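Local coordinates for protein methyltransferase (Streptococcus mutans, PDB 2B78) that probably transfers methyl groups from S-adenosyl-L-methionine, perhaps to RNA, as a putative member of the RlmI-like methyltransferases, at residues Ala96-Asn101 with Thr111-Gly116; Gly116-Phe121 with Gly148-Ile153. All blocks are in the same frame, centred on the assembly; numbering follows the deposited sequence.

Contact 1 of 2, residues Ala96-Asn101 with Thr111-Gly116; sequences AYRLFN and TIDCYG
R98 and D113 form a non-hydrogen-bonded pair of the antiparallel strands and are joined by a two-pronged, side-on salt bridge. R98 NE meets D113 OD1 at 2.6 Å in an almost straight bond, and R98 NH2 reaches D113 OD2 at 3.0 Å on the syn lone pair. The guanidinium and carboxylate planes are only 24° apart, which lets both bonds form together. A chi1 of 175° sets CG of the arginine anti to the backbone N, and the bend at chi3 puts NE where D113 OD1 meets it. T111 CB sits over the centre of one guanidinium face, while R98 NH1 donates to N101 OD1 at 2.7 Å from above the amide plane. A long side chain with several in-plane donors suits this buried place, where the neighbouring carboxylate probably offsets its charge.

The other face of the sheet is mainly apolar. C114 SG lies over the Y97 ring, 3.6 Å from its centroid and displaced toward the CD2-CE2 rim; a small, polarisable thiol can pack closely on an aromatic face. L99 CD1 touches C114 CB at 3.8 Å. F100 CB rests beside I112 CG1, while the phenyl ring leads away from 111-116.

Between the R98-D113 and F100-I112 pairs the register shifts by one in a classic beta bulge: I112 O accepts from both L99 N, at 2.7 Å, and F100 N.

The segments form a beta hairpin, with 96-101 as an outermost strand of its five-stranded sheet and 118-123 on the far side of 110-115. Helix 71-83 covers F100 and I112, the F100 ring meeting F78 edge-to-face, and F139 of helix 132-142 packs on L99 and I112.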
ATOM      1  N   ALA A  96      -5.473  11.902  -6.458  1.00 13.03           N
ATOM      2  CA  ALA A  96      -5.077  10.514  -6.643  1.00 14.09           C
ATOM      3  C   ALA A  96      -5.378   9.808  -5.332  1.00 13.70           C
ATOM      4  O   ALA A  96      -4.869  10.200  -4.289  1.00 15.17           O
ATOM      5  CB  ALA A  96      -3.580  10.411  -6.986  1.00 12.64           C
ATOM      6  N   TYR A  97      -6.224   8.784  -5.387  1.00 13.48           N
ATOM      7  CA  TYR A  97      -6.595   8.024  -4.199  1.00 13.32           C
ATOM      8  C   TYR A  97      -7.172   6.686  -4.630  1.00 13.04           C
ATOM      9  O   TYR A  97      -7.411   6.466  -5.819  1.00 13.82           O
ATOM     10  CB  TYR A  97      -7.605   8.809  -3.351  1.00 15.43           C
ATOM     11  CG  TYR A  97      -8.885   9.185  -4.074  1.00 17.71           C
ATOM     12  CD1 TYR A  97     -10.027   8.390  -3.972  1.00 18.20           C
ATOM     13  CD2 TYR A  97      -8.951  10.333  -4.873  1.00 19.13           C
ATOM     14  CE1 TYR A  97     -11.199   8.730  -4.643  1.00 17.74           C
ATOM     15  CE2 TYR A  97     -10.122  10.677  -5.552  1.00 18.87           C
ATOM     16  CZ  TYR A  97     -11.237   9.871  -5.432  1.00 18.77           C
ATOM     17  OH  TYR A  97     -12.391  10.200  -6.112  1.00 21.15           O
ATOM     18  N   ARG A  98      -7.400   5.784  -3.683  1.00 12.11           N
ATOM     19  CA  ARG A  98      -7.925   4.468  -4.042  1.00 11.27           C
ATOM     20  C   ARG A  98      -9.452   4.396  -4.132  1.00 11.19           C
ATOM     21  O   ARG A  98     -10.155   4.816  -3.214  1.00 10.72           O
ATOM     22  CB  ARG A  98      -7.409   3.410  -3.065  1.00  9.74           C
ATOM     23  CG  ARG A  98      -7.996   2.017  -3.296  1.00  8.67           C
ATOM     24  CD  ARG A  98      -7.032   0.922  -2.876  1.00  7.13           C
ATOM     25  NE  ARG A  98      -5.856   0.893  -3.739  1.00  8.27           N
ATOM     26  CZ  ARG A  98      -4.901  -0.029  -3.677  1.00  7.34           C
ATOM     27  NH1 ARG A  98      -4.974  -1.012  -2.790  1.00  5.08           N
ATOM     28  NH2 ARG A  98      -3.870   0.037  -4.507  1.00  7.06           N
ATOM     29  N   LEU A  99      -9.948   3.840  -5.237  1.00 10.37           N
ATOM     30  CA  LEU A  99     -11.390   3.702  -5.471  1.00 10.30           C
ATOM     31  C   LEU A  99     -11.973   2.375  -4.982  1.00  9.23           C
ATOM     32  O   LEU A  99     -13.148   2.305  -4.600  1.00  8.25           O
ATOM     33  CB  LEU A  99     -11.691   3.854  -6.970  1.00  9.48           C
ATOM     34  CG  LEU A  99     -11.323   5.176  -7.651  1.00 10.73           C
ATOM     35  CD1 LEU A  99     -11.699   5.109  -9.135  1.00 11.27           C
ATOM     36  CD2 LEU A  99     -12.053   6.341  -6.979  1.00  9.97           C
ATOM     37  N   PHE A 100     -11.156   1.323  -4.984  1.00 10.75           N
ATOM     38  CA  PHE A 100     -11.618  -0.005  -4.577  1.00 10.30           C
ATOM     39  C   PHE A 100     -10.448  -0.757  -3.964  1.00 10.48           C
ATOM     40  O   PHE A 100      -9.367  -0.806  -4.549  1.00 10.62           O
ATOM     41  CB  PHE A 100     -12.136  -0.761  -5.806  1.00 10.34           C
ATOM     42  CG  PHE A 100     -13.086  -1.881  -5.480  1.00 10.52           C
ATOM     43  CD1 PHE A 100     -14.450  -1.639  -5.352  1.00  8.86           C
ATOM     44  CD2 PHE A 100     -12.616  -3.180  -5.292  1.00  9.89           C
ATOM     45  CE1 PHE A 100     -15.334  -2.673  -5.043  1.00 10.09           C
ATOM     46  CE2 PHE A 100     -13.489  -4.215  -4.980  1.00  9.15           C
ATOM     47  CZ  PHE A 100     -14.851  -3.961  -4.855  1.00  9.13           C
ATOM     48  N   ASN A 101     -10.653  -1.347  -2.790  1.00 11.79           N
ATOM     49  CA  ASN A 101      -9.566  -2.059  -2.124  1.00 12.37           C
ATOM     50  C   ASN A 101      -9.913  -3.456  -1.649  1.00 12.59           C
ATOM     51  O   ASN A 101     -10.179  -3.676  -0.467  1.00 14.68           O
ATOM     52  CB  ASN A 101      -9.055  -1.232  -0.941  1.00 13.26           C
ATOM     53  CG  ASN A 101      -7.750  -1.768  -0.372  1.00 15.92           C
ATOM     54  OD1 ASN A 101      -6.810  -2.099  -1.115  1.00 15.10           O
ATOM     55  ND2 ASN A 101      -7.676  -1.838   0.954  1.00 17.42           N
ATOM     56  N   THR A 111      -8.050  -4.182  -6.936  1.00 14.81           N
ATOM     57  CA  THR A 111      -7.903  -2.838  -6.392  1.00 14.70           C
ATOM     58  C   THR A 111      -7.982  -1.920  -7.606  1.00 14.08           C
ATOM     59  O   THR A 111      -7.633  -2.316  -8.725  1.00 15.21           O
ATOM     60  CB  THR A 111      -6.545  -2.582  -5.639  1.00 13.84           C
ATOM     61  OG1 THR A 111      -5.455  -2.600  -6.566  1.00 14.13           O
ATOM     62  CG2 THR A 111      -6.313  -3.635  -4.566  1.00 15.51           C
ATOM     63  N   ILE A 112      -8.471  -0.706  -7.392  1.00 13.04           N
ATOM     64  CA  ILE A 112      -8.583   0.263  -8.470  1.00 13.35           C
ATOM     65  C   ILE A 112      -8.211   1.616  -7.892  1.00 14.17           C
ATOM     66  O   ILE A 112      -8.763   2.050  -6.874  1.00 13.58           O
ATOM     67  CB  ILE A 112     -10.015   0.360  -9.020  1.00 13.72           C
ATOM     68  CG1 ILE A 112     -10.518  -1.025  -9.436  1.00 12.37           C
ATOM     69  CG2 ILE A 112     -10.043   1.342 -10.201  1.00 14.32           C
ATOM     70  CD1 ILE A 112     -11.975  -1.050  -9.849  1.00 11.63           C
ATOM     71  N   ASP A 113      -7.263   2.280  -8.533  1.00 14.97           N
ATOM     72  CA  ASP A 113      -6.842   3.589  -8.067  1.00 15.02           C
ATOM     73  C   ASP A 113      -7.151   4.632  -9.123  1.00 16.15           C
ATOM     74  O   ASP A 113      -7.229   4.327 -10.314  1.00 14.18           O
ATOM     75  CB  ASP A 113      -5.332   3.609  -7.789  1.00 13.14           C
ATOM     76  CG  ASP A 113      -4.926   2.659  -6.679  1.00 12.93           C
ATOM     77  OD1 ASP A 113      -5.507   2.754  -5.578  1.00 12.80           O
ATOM     78  OD2 ASP A 113      -4.015   1.828  -6.901  1.00 12.77           O
ATOM     79  N   CYS A 114      -7.358   5.864  -8.689  1.00 16.21           N
ATOM     80  CA  CYS A 114      -7.581   6.912  -9.651  1.00 17.68           C
ATOM     81  C   CYS A 114      -6.384   7.836  -9.514  1.00 16.46           C
ATOM     82  O   CYS A 114      -5.950   8.164  -8.398  1.00 15.72           O
ATOM     83  CB  CYS A 114      -8.898   7.642  -9.382  1.00 20.20           C
ATOM     84  SG  CYS A 114      -8.879   8.812  -8.032  1.00 26.56           S
ATOM     85  N   TYR A 115      -5.822   8.207 -10.658  1.00 15.37           N
ATOM     86  CA  TYR A 115      -4.678   9.096 -10.727  1.00 13.62           C
ATOM     87  C   TYR A 115      -5.067  10.228 -11.656  1.00 14.81           C
ATOM     88  O   TYR A 115      -4.819  10.163 -12.856  1.00 14.81           O
ATOM     89  CB  TYR A 115      -3.466   8.357 -11.299  1.00 12.03           C
ATOM     90  CG  TYR A 115      -2.708   7.501 -10.308  1.00 10.19           C
ATOM     91  CD1 TYR A 115      -1.611   8.019  -9.608  1.00 10.82           C
ATOM     92  CD2 TYR A 115      -3.069   6.173 -10.078  1.00  8.48           C
ATOM     93  CE1 TYR A 115      -0.883   7.223  -8.704  1.00  9.00           C
ATOM     94  CE2 TYR A 115      -2.353   5.377  -9.174  1.00  9.81           C
ATOM     95  CZ  TYR A 115      -1.261   5.910  -8.499  1.00  8.09           C
ATOM     96  OH  TYR A 115      -0.527   5.111  -7.648  1.00  8.81           O
ATOM     97  N   GLY A 116      -5.684  11.269 -11.108  1.00 15.53           N
ATOM     98  CA  GLY A 116      -6.094  12.376 -11.951  1.00 15.19           C
ATOM     99  C   GLY A 116      -7.235  11.963 -12.861  1.00 15.95           C
ATOM    100  O   GLY A 116      -8.297  11.549 -12.389  1.00 14.79           O
TER

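Contact 2 of 2, residues Gly116-Phe121 with Gly148-Ile153; sequences GDFVLF and GAYEKI
L120 and Y150 pack where two parallel strands run side by side, their side chains crossing at about a right angle. The strands are neighbours in the sheet, and the chain passes from one to the other through helices 126-130 and 132-142, a beta-alpha-beta crossover. A chi2 of 67° sets the L120 CD1 methyl 3.6 Å from Y150 CB. The same methyl meets K152 CG at 3.9 Å, using the aliphatic part of the lysine as an apolar surface. A branched leucine can thus touch both Y150 and K152.

On the other face F121 turns a ring edge toward the neighbouring strand: CE2 approaches A149 CB at 4.2 Å, and Y150 O lies near the ring plane. The small alanine suits a place beside so broad a ring. The backbone bonds here are short, F121 N to Y150 O at 2.8 Å and K152 N to F121 O at 2.7 Å.

The packing stays close at the start of 148-153, where F118 lays CD1 against the backbone of G148, 3.5 Å from its CA; G148, with no side chain, lets the ring lie directly on its backbone. The loose side is D117, in the turn before the strand, which is exposed and directs its carboxylate away from 148-153.

Backbone bonds thus hold the strands together, and apolar carbons fill the faces, while the polar ends find partners elsewhere. Y150 OH bonds to E169 and the backbone of A170, K152 NZ to S162 and the carbonyls of L187 and G190, and E151 to W123 and R132. The buried lysine probably keeps its charge with these oxygens around it, and the bridge to R132 would likewise stabilise an ionised E151.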
ATOM      1  N   GLY A 116      -5.684  11.269 -11.108  1.00 15.53           N
ATOM      2  CA  GLY A 116      -6.094  12.376 -11.951  1.00 15.19           C
ATOM      3  C   GLY A 116      -7.235  11.963 -12.861  1.00 15.95           C
ATOM      4  O   GLY A 116      -8.297  11.549 -12.389  1.00 14.79           O
ATOM      5  N   ASP A 117      -7.013  12.055 -14.168  1.00 16.22           N
ATOM      6  CA  ASP A 117      -8.041  11.695 -15.143  1.00 16.58           C
ATOM      7  C   ASP A 117      -8.000  10.238 -15.596  1.00 15.98           C
ATOM      8  O   ASP A 117      -8.815   9.819 -16.417  1.00 16.50           O
ATOM      9  CB  ASP A 117      -7.931  12.595 -16.371  1.00 17.99           C
ATOM     10  CG  ASP A 117      -8.235  14.046 -16.059  1.00 19.98           C
ATOM     11  OD1 ASP A 117      -9.319  14.322 -15.497  1.00 19.52           O
ATOM     12  OD2 ASP A 117      -7.391  14.907 -16.380  1.00 21.34           O
ATOM     13  N   PHE A 118      -7.065   9.468 -15.054  1.00 14.78           N
ATOM     14  CA  PHE A 118      -6.915   8.067 -15.425  1.00 14.34           C
ATOM     15  C   PHE A 118      -7.076   7.123 -14.238  1.00 14.56           C
ATOM     16  O   PHE A 118      -6.870   7.511 -13.086  1.00 14.67           O
ATOM     17  CB  PHE A 118      -5.538   7.863 -16.065  1.00 14.55           C
ATOM     18  CG  PHE A 118      -5.348   8.637 -17.340  1.00 15.59           C
ATOM     19  CD1 PHE A 118      -5.717   8.090 -18.565  1.00 15.05           C
ATOM     20  CD2 PHE A 118      -4.834   9.933 -17.310  1.00 15.46           C
ATOM     21  CE1 PHE A 118      -5.579   8.826 -19.743  1.00 14.18           C
ATOM     22  CE2 PHE A 118      -4.694  10.673 -18.482  1.00 14.72           C
ATOM     23  CZ  PHE A 118      -5.068  10.115 -19.698  1.00 14.62           C
ATOM     24  N   VAL A 119      -7.459   5.883 -14.522  1.00 14.42           N
ATOM     25  CA  VAL A 119      -7.625   4.893 -13.471  1.00 15.70           C
ATOM     26  C   VAL A 119      -6.636   3.761 -13.659  1.00 15.87           C
ATOM     27  O   VAL A 119      -6.142   3.526 -14.771  1.00 16.76           O
ATOM     28  CB  VAL A 119      -9.056   4.320 -13.439  1.00 16.97           C
ATOM     29  CG1 VAL A 119     -10.019   5.410 -13.052  1.00 18.47           C
ATOM     30  CG2 VAL A 119      -9.435   3.736 -14.793  1.00 18.43           C
ATOM     31  N   LEU A 120      -6.340   3.069 -12.563  1.00 15.54           N
ATOM     32  CA  LEU A 120      -5.405   1.957 -12.590  1.00 15.25           C
ATOM     33  C   LEU A 120      -5.989   0.735 -11.886  1.00 15.56           C
ATOM     34  O   LEU A 120      -6.224   0.753 -10.678  1.00 16.65           O
ATOM     35  CB  LEU A 120      -4.085   2.360 -11.923  1.00 12.64           C
ATOM     36  CG  LEU A 120      -3.001   1.273 -11.924  1.00 13.93           C
ATOM     37  CD1 LEU A 120      -2.540   1.009 -13.360  1.00 12.87           C
ATOM     38  CD2 LEU A 120      -1.828   1.712 -11.057  1.00 13.92           C
ATOM     39  N   PHE A 121      -6.226  -0.317 -12.666  1.00 15.91           N
ATOM     40  CA  PHE A 121      -6.762  -1.579 -12.177  1.00 16.72           C
ATOM     41  C   PHE A 121      -5.589  -2.478 -11.824  1.00 17.70           C
ATOM     42  O   PHE A 121      -4.573  -2.482 -12.530  1.00 17.80           O
ATOM     43  CB  PHE A 121      -7.557  -2.287 -13.279  1.00 15.94           C
ATOM     44  CG  PHE A 121      -8.916  -1.710 -13.538  1.00 16.87           C
ATOM     45  CD1 PHE A 121     -10.051  -2.320 -13.020  1.00 15.92           C
ATOM     46  CD2 PHE A 121      -9.068  -0.568 -14.319  1.00 17.09           C
ATOM     47  CE1 PHE A 121     -11.316  -1.801 -13.279  1.00 15.52           C
ATOM     48  CE2 PHE A 121     -10.334  -0.045 -14.580  1.00 15.16           C
ATOM     49  CZ  PHE A 121     -11.455  -0.662 -14.060  1.00 13.98           C
ATOM     50  N   GLY A 148      -9.054   7.496 -19.424  1.00 20.30           N
ATOM     51  CA  GLY A 148      -8.427   6.250 -19.816  1.00 19.36           C
ATOM     52  C   GLY A 148      -8.113   5.375 -18.626  1.00 20.08           C
ATOM     53  O   GLY A 148      -8.295   5.794 -17.478  1.00 21.59           O
ATOM     54  N   ALA A 149      -7.637   4.159 -18.894  1.00 19.46           N
ATOM     55  CA  ALA A 149      -7.307   3.213 -17.837  1.00 18.98           C
ATOM     56  C   ALA A 149      -6.133   2.311 -18.184  1.00 18.27           C
ATOM     57  O   ALA A 149      -5.885   1.996 -19.356  1.00 18.55           O
ATOM     58  CB  ALA A 149      -8.528   2.350 -17.511  1.00 18.93           C
ATOM     59  N   TYR A 150      -5.428   1.893 -17.136  1.00 17.19           N
ATOM     60  CA  TYR A 150      -4.283   1.004 -17.234  1.00 16.47           C
ATOM     61  C   TYR A 150      -4.495  -0.119 -16.236  1.00 16.21           C
ATOM     62  O   TYR A 150      -5.349  -0.016 -15.353  1.00 15.51           O
ATOM     63  CB  TYR A 150      -3.002   1.756 -16.894  1.00 15.11           C
ATOM     64  CG  TYR A 150      -2.592   2.707 -17.976  1.00 17.03           C
ATOM     65  CD1 TYR A 150      -1.677   2.319 -18.962  1.00 15.45           C
ATOM     66  CD2 TYR A 150      -3.153   3.978 -18.052  1.00 14.83           C
ATOM     67  CE1 TYR A 150      -1.336   3.185 -20.001  1.00 16.45           C
ATOM     68  CE2 TYR A 150      -2.822   4.847 -19.084  1.00 16.97           C
ATOM     69  CZ  TYR A 150      -1.915   4.443 -20.054  1.00 17.00           C
ATOM     70  OH  TYR A 150      -1.597   5.302 -21.082  1.00 18.02           O
ATOM     71  N   GLU A 151      -3.722  -1.188 -16.376  1.00 16.13           N
ATOM     72  CA  GLU A 151      -3.845  -2.321 -15.474  1.00 17.16           C
ATOM     73  C   GLU A 151      -2.493  -2.915 -15.099  1.00 16.72           C
ATOM     74  O   GLU A 151      -1.560  -2.898 -15.900  1.00 16.35           O
ATOM     75  CB  GLU A 151      -4.712  -3.410 -16.115  1.00 15.65           C
ATOM     76  CG  GLU A 151      -4.050  -4.122 -17.300  1.00 16.42           C
ATOM     77  CD  GLU A 151      -4.970  -5.126 -17.971  1.00 16.64           C
ATOM     78  OE1 GLU A 151      -5.871  -5.657 -17.292  1.00 11.75           O
ATOM     79  OE2 GLU A 151      -4.786  -5.395 -19.180  1.00 17.25           O
ATOM     80  N   LYS A 152      -2.397  -3.431 -13.875  1.00 17.10           N
ATOM     81  CA  LYS A 152      -1.180  -4.085 -13.395  1.00 17.43           C
ATOM     82  C   LYS A 152      -1.525  -5.545 -13.122  1.00 18.74           C
ATOM     83  O   LYS A 152      -2.577  -5.834 -12.557  1.00 19.80           O
ATOM     84  CB  LYS A 152      -0.684  -3.462 -12.077  1.00 16.47           C
ATOM     85  CG  LYS A 152      -0.340  -1.980 -12.124  1.00 14.93           C
ATOM     86  CD  LYS A 152       0.754  -1.686 -13.134  1.00 13.98           C
ATOM     87  CE  LYS A 152       1.185  -0.230 -13.060  1.00 12.42           C
ATOM     88  NZ  LYS A 152       2.176   0.116 -14.117  1.00  7.43           N
ATOM     89  N   ILE A 153      -0.650  -6.460 -13.539  1.00 20.00           N
ATOM     90  CA  ILE A 153      -0.833  -7.885 -13.286  1.00 20.18           C
ATOM     91  C   ILE A 153       0.021  -8.174 -12.052  1.00 21.26           C
ATOM     92  O   ILE A 153       1.249  -8.076 -12.105  1.00 20.59           O
ATOM     93  CB  ILE A 153      -0.328  -8.743 -14.461  1.00 19.99           C
ATOM     94  CG1 ILE A 153      -1.118  -8.411 -15.721  1.00 19.98           C
ATOM     95  CG2 ILE A 153      -0.464 -10.218 -14.137  1.00 18.57           C
ATOM     96  CD1 ILE A 153      -2.605  -8.396 -15.519  1.00 22.81           C
TER

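In the fold
Contacts 1 and 2 occupy successive strand pairs of one five-stranded sheet, their centres about 8 Å apart. They share G116, in the tight connection between strands 110-115 and 118-123, and meet directly across that pair: D113 O lies 2.7 Å from L120 N, a probable hydrogen bond, and I112 CD1 packs on F121 CE1 at 3.6 Å. F139 of helix 132-142, which touches L99, I112 and F121, spans both. Contact 1 lies away from the S-adenosyl-L-homocysteine site. Contact 2 comes nearer, the K152 side chain being about 9 Å from that of R246, a residue seen to bind this ligand, which is absent from this chain.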